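Local coordinates for bradyzoite surface antigen BSR4 (Toxoplasma gondii, PDB 2JKS), which is a zinc-binding surface antigen of the SAG1-related superfamily, displayed by the bradyzoite stage and probably engaged in contacts with the host, at residues A[63-75]-A[84-96]. Numbering follows the deposited sequence.
With ZN (zinc ion), chain F.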
loop_
_atom_site.group_PDB
_atom_site.type_symbol
_atom_site.label_atom_id
_atom_site.label_comp_id
_atom_site.label_asym_id
_atom_site.label_seq_id
_atom_site.Cartn_x
_atom_site.Cartn_y
_atom_site.Cartn_z
ATOM N N GLN A 63 -15.299 -6.004 11.859
ATOM C CA GLN A 63 -14.735 -7.188 11.245
ATOM C C GLN A 63 -14.441 -6.989 9.779
ATOM O O GLN A 63 -13.428 -7.482 9.291
ATOM C CB GLN A 63 -15.638 -8.416 11.434
ATOM C CG GLN A 63 -15.629 -8.953 12.873
ATOM C CD GLN A 63 -16.258 -10.360 13.012
ATOM O OE1 GLN A 63 -16.637 -11.016 12.009
ATOM N NE2 GLN A 63 -16.358 -10.834 14.266
ATOM N N ASN A 64 -15.314 -6.265 9.086
ATOM C CA ASN A 64 -15.241 -6.164 7.642
ATOM C C ASN A 64 -15.345 -4.713 7.139
ATOM O O ASN A 64 -15.835 -3.839 7.849
ATOM C CB ASN A 64 -16.360 -7.007 6.991
ATOM C CG ASN A 64 -16.216 -8.498 7.263
ATOM O OD1 ASN A 64 -15.288 -9.151 6.774
ATOM N ND2 ASN A 64 -17.130 -9.039 8.048
ATOM N N VAL A 65 -14.831 -4.483 5.934
ATOM C CA VAL A 65 -15.123 -3.271 5.140
ATOM C C VAL A 65 -15.622 -3.723 3.755
ATOM O O VAL A 65 -15.630 -4.917 3.475
ATOM C CB VAL A 65 -13.875 -2.305 5.030
ATOM C CG1 VAL A 65 -13.403 -1.837 6.413
ATOM C CG2 VAL A 65 -12.731 -2.979 4.285
ATOM N N CYS A 66 -16.090 -2.801 2.922
ATOM C CA CYS A 66 -16.485 -3.124 1.564
ATOM C C CYS A 66 -15.378 -2.819 0.572
ATOM O O CYS A 66 -14.766 -1.757 0.629
ATOM C CB CYS A 66 -17.762 -2.371 1.165
ATOM S SG CYS A 66 -19.061 -2.627 2.361
ATOM N N ASP A 67 -15.132 -3.756 -0.333
ATOM C CA ASP A 67 -14.239 -3.526 -1.476
ATOM C C ASP A 67 -15.098 -3.253 -2.718
ATOM O O ASP A 67 -15.676 -4.185 -3.286
ATOM C CB ASP A 67 -13.378 -4.767 -1.746
ATOM C CG ASP A 67 -12.301 -4.525 -2.811
ATOM O OD1 ASP A 67 -12.338 -3.503 -3.535
ATOM O OD2 ASP A 67 -11.396 -5.364 -2.899
ATOM N N PRO A 68 -15.172 -1.989 -3.174
ATOM C CA PRO A 68 -16.042 -1.833 -4.345
ATOM C C PRO A 68 -15.561 -2.546 -5.619
ATOM O O PRO A 68 -16.306 -2.606 -6.603
ATOM C CB PRO A 68 -16.101 -0.306 -4.549
ATOM C CG PRO A 68 -15.624 0.270 -3.273
ATOM C CD PRO A 68 -14.599 -0.701 -2.752
ATOM N N LYS A 69 -14.347 -3.092 -5.601
ATOM C CA LYS A 69 -13.761 -3.735 -6.785
ATOM C C LYS A 69 -14.127 -5.205 -6.834
ATOM O O LYS A 69 -14.150 -5.795 -7.904
ATOM C CB LYS A 69 -12.232 -3.606 -6.798
ATOM C CG LYS A 69 -11.722 -2.189 -6.839
ATOM C CD LYS A 69 -10.337 -2.139 -7.470
ATOM C CE LYS A 69 -9.720 -0.760 -7.304
ATOM N NZ LYS A 69 -9.259 -0.165 -8.585
ATOM N N LYS A 70 -14.375 -5.792 -5.665
ATOM C CA LYS A 70 -14.749 -7.190 -5.542
ATOM C C LYS A 70 -16.278 -7.323 -5.599
ATOM O O LYS A 70 -16.965 -7.249 -4.577
ATOM C CB LYS A 70 -14.169 -7.756 -4.248
ATOM C CG LYS A 70 -14.272 -9.268 -4.087
ATOM C CD LYS A 70 -13.103 -9.810 -3.249
ATOM C CE LYS A 70 -13.513 -11.070 -2.491
ATOM N NZ LYS A 70 -14.317 -11.973 -3.367
ATOM N N THR A 71 -16.792 -7.504 -6.817
ATOM C CA THR A 71 -18.236 -7.518 -7.098
ATOM C C THR A 71 -18.756 -8.950 -7.317
ATOM O O THR A 71 -19.865 -9.310 -6.878
ATOM C CB THR A 71 -18.574 -6.650 -8.327
ATOM O OG1 THR A 71 -17.824 -7.113 -9.459
ATOM C CG2 THR A 71 -18.237 -5.180 -8.072
ATOM N N THR A 72 -17.965 -9.748 -8.027
ATOM C CA THR A 72 -18.142 -11.198 -8.041
ATOM C C THR A 72 -17.325 -11.640 -6.822
ATOM O O THR A 72 -16.201 -11.158 -6.612
ATOM C CB THR A 72 -17.693 -11.815 -9.383
ATOM O OG1 THR A 72 -16.308 -11.524 -9.621
ATOM C CG2 THR A 72 -18.524 -11.229 -10.529
ATOM N N ASN A 73 -17.889 -12.511 -5.990
ATOM C CA ASN A 73 -17.769 -12.216 -4.558
ATOM C C ASN A 73 -17.748 -13.284 -3.454
ATOM O O ASN A 73 -17.549 -14.488 -3.682
ATOM C CB ASN A 73 -18.922 -11.240 -4.226
ATOM C CG ASN A 73 -20.330 -11.846 -4.476
ATOM O OD1 ASN A 73 -21.330 -11.119 -4.507
ATOM N ND2 ASN A 73 -20.406 -13.170 -4.634
ATOM N N GLY A 74 -17.861 -12.740 -2.243
ATOM C CA GLY A 74 -18.625 -13.293 -1.124
ATOM C C GLY A 74 -19.791 -12.317 -0.872
ATOM O O GLY A 74 -20.457 -11.874 -1.811
ATOM N N THR A 75 -20.015 -11.923 0.375
ATOM C CA THR A 75 -21.262 -11.218 0.713
ATOM C C THR A 75 -21.341 -9.703 0.362
ATOM O O THR A 75 -20.518 -8.881 0.788
ATOM C CB THR A 75 -21.794 -11.602 2.142
ATOM O OG1 THR A 75 -22.193 -10.434 2.861
ATOM C CG2 THR A 75 -20.752 -12.346 2.949
ATOM N N SER A 84 -25.273 -0.950 -4.188
ATOM C CA SER A 84 -24.227 -1.931 -3.984
ATOM C C SER A 84 -22.895 -1.184 -3.929
ATOM O O SER A 84 -22.723 -0.181 -4.629
ATOM C CB SER A 84 -24.220 -2.907 -5.164
ATOM O OG SER A 84 -23.463 -4.067 -4.881
ATOM N N ALA A 85 -21.971 -1.651 -3.089
ATOM C CA ALA A 85 -20.603 -1.129 -3.094
ATOM C C ALA A 85 -19.610 -2.270 -2.955
ATOM O O ALA A 85 -18.762 -2.287 -2.042
ATOM C CB ALA A 85 -20.388 -0.085 -1.985
ATOM N N GLY A 86 -19.734 -3.218 -3.869
ATOM C CA GLY A 86 -18.883 -4.373 -3.892
ATOM C C GLY A 86 -19.172 -5.372 -2.791
ATOM O O GLY A 86 -20.328 -5.662 -2.469
ATOM N N THR A 87 -18.101 -5.894 -2.207
ATOM C CA THR A 87 -18.220 -7.037 -1.311
ATOM C C THR A 87 -17.425 -6.861 -0.029
ATOM O O THR A 87 -16.460 -6.085 0.015
ATOM C CB THR A 87 -17.811 -8.310 -2.058
ATOM O OG1 THR A 87 -18.778 -8.547 -3.105
ATOM C CG2 THR A 87 -17.798 -9.532 -1.126
ATOM N N GLU A 88 -17.858 -7.585 1.007
ATOM C CA GLU A 88 -17.154 -7.675 2.293
ATOM C C GLU A 88 -15.773 -8.320 2.219
ATOM O O GLU A 88 -15.636 -9.452 1.767
ATOM C CB GLU A 88 -17.985 -8.456 3.285
ATOM C CG GLU A 88 -19.182 -7.697 3.785
ATOM C CD GLU A 88 -19.979 -8.488 4.807
ATOM O OE1 GLU A 88 -19.652 -9.661 5.066
ATOM O OE2 GLU A 88 -20.951 -7.932 5.344
ATOM N N VAL A 89 -14.761 -7.593 2.688
ATOM C CA VAL A 89 -13.393 -8.109 2.827
ATOM C C VAL A 89 -12.893 -7.714 4.221
ATOM O O VAL A 89 -13.451 -6.813 4.824
ATOM C CB VAL A 89 -12.460 -7.527 1.714
ATOM C CG1 VAL A 89 -12.957 -7.970 0.328
ATOM C CG2 VAL A 89 -12.393 -5.964 1.768
ATOM N N THR A 90 -11.833 -8.346 4.730
ATOM C CA THR A 90 -11.233 -7.831 5.951
ATOM C C THR A 90 -10.216 -6.746 5.530
ATOM O O THR A 90 -9.825 -6.691 4.335
ATOM C CB THR A 90 -10.608 -8.942 6.808
ATOM O OG1 THR A 90 -9.463 -9.476 6.134
ATOM C CG2 THR A 90 -11.658 -10.057 7.051
ATOM N N LEU A 91 -9.844 -5.855 6.450
ATOM C CA LEU A 91 -8.871 -4.804 6.088
ATOM C C LEU A 91 -7.510 -5.409 5.808
ATOM O O LEU A 91 -6.844 -5.032 4.851
ATOM C CB LEU A 91 -8.706 -3.758 7.193
ATOM C CG LEU A 91 -9.506 -2.476 7.050
ATOM C CD1 LEU A 91 -9.144 -1.613 8.237
ATOM C CD2 LEU A 91 -9.238 -1.758 5.709
ATOM N N LYS A 92 -7.118 -6.369 6.632
ATOM C CA LYS A 92 -5.828 -7.016 6.443
ATOM C C LYS A 92 -5.734 -7.663 5.065
ATOM O O LYS A 92 -4.680 -7.642 4.453
ATOM C CB LYS A 92 -5.510 -7.994 7.578
ATOM C CG LYS A 92 -5.937 -9.401 7.329
ATOM C CD LYS A 92 -5.507 -10.356 8.451
ATOM C CE LYS A 92 -4.008 -10.633 8.477
ATOM N NZ LYS A 92 -3.435 -11.234 7.242
ATOM N N ASP A 93 -6.852 -8.183 4.561
ATOM C CA ASP A 93 -6.901 -8.745 3.216
ATOM C C ASP A 93 -6.887 -7.688 2.119
ATOM O O ASP A 93 -6.190 -7.855 1.137
ATOM C CB ASP A 93 -8.116 -9.646 3.041
ATOM C CG ASP A 93 -7.919 -11.035 3.634
ATOM O OD1 ASP A 93 -6.771 -11.384 4.004
ATOM O OD2 ASP A 93 -8.922 -11.770 3.729
ATOM N N LEU A 94 -7.661 -6.612 2.266
ATOM C CA LEU A 94 -7.649 -5.509 1.297
ATOM C C LEU A 94 -6.256 -4.870 1.252
ATOM O O LEU A 94 -5.735 -4.602 0.178
ATOM C CB LEU A 94 -8.694 -4.442 1.639
ATOM C CG LEU A 94 -8.781 -3.218 0.695
ATOM C CD1 LEU A 94 -9.128 -3.577 -0.732
ATOM C CD2 LEU A 94 -9.783 -2.272 1.177
ATOM N N LEU A 95 -5.640 -4.699 2.417
ATOM C CA LEU A 95 -4.356 -4.000 2.507
ATOM C C LEU A 95 -3.178 -4.901 2.171
ATOM O O LEU A 95 -2.038 -4.427 1.950
ATOM C CB LEU A 95 -4.169 -3.379 3.900
ATOM C CG LEU A 95 -5.181 -2.249 4.189
ATOM C CD1 LEU A 95 -4.986 -1.682 5.557
ATOM C CD2 LEU A 95 -5.187 -1.097 3.116
ATOM N N GLU A 96 -3.470 -6.203 2.148
ATOM C CA GLU A 96 -2.477 -7.254 1.901
ATOM C C GLU A 96 -1.341 -7.195 2.888
ATOM O O GLU A 96 -0.191 -7.307 2.499
ATOM C CB GLU A 96 -1.938 -7.185 0.483
ATOM C CG GLU A 96 -2.899 -7.641 -0.538
ATOM C CD GLU A 96 -2.354 -7.472 -1.916
ATOM O OE1 GLU A 96 -2.994 -6.773 -2.712
ATOM O OE2 GLU A 96 -1.269 -8.007 -2.218
HETATM ZN ZN ZN F . -1.823 -6.925 -4.541
HETATM O O HOH W 1 -11.466 -5.513 8.980
HETATM O O HOH W 2 -20.091 -7.852 7.906
HETATM O O HOH W 3 -2.936 -8.703 -5.767
#
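V65 and V89 face each other as an antiparallel hydrogen-bonded pair: V65 N donates to V89 O and V89 N to V65 O, both at 2.9 Å. Two residues on, beyond the non-hydrogen-bonded pair C66-E88, D67 and T87 form the next hydrogen-bonded pair. D67 shows the value of a short acidic side chain where a strand runs into a turn. Its CB rests on V89 CG1 at 3.8 Å. CG, anti to the backbone N (chi1 -173°), carries the carboxylate past V89 to L94, whose CD1 touches OD2 at 3.6 Å. OD1 takes K69 N at 2.9 Å from above the carboxylate plane, an Asx turn within the type I turn 67-70. Beta-branched V65 and V89 suit the strands; V65 CG2 meets V89 CG2 and also L91 CD2 at 4.0 Å, while F134 covers V65, L91 and L94 from strand 132-141. Beyond the turn the chain comes back along the far edge of strand 84-89, where T75 O accepts from E88 N at 3.0 Å. On the sheet face opposite V65, D67 and V89, C66 is tied to C77 by a disulfide. Just past helix 91-95, E96, the C-prime residue of a Schellman motif, binds zinc with D205 of the second SRS domain. Backbone bonds and an apolar valine-leucine face thus join strands 65-67 and 84-89 to the helix, with D67's carboxylate beside this cluster and OD1 turned to the K69 N-H.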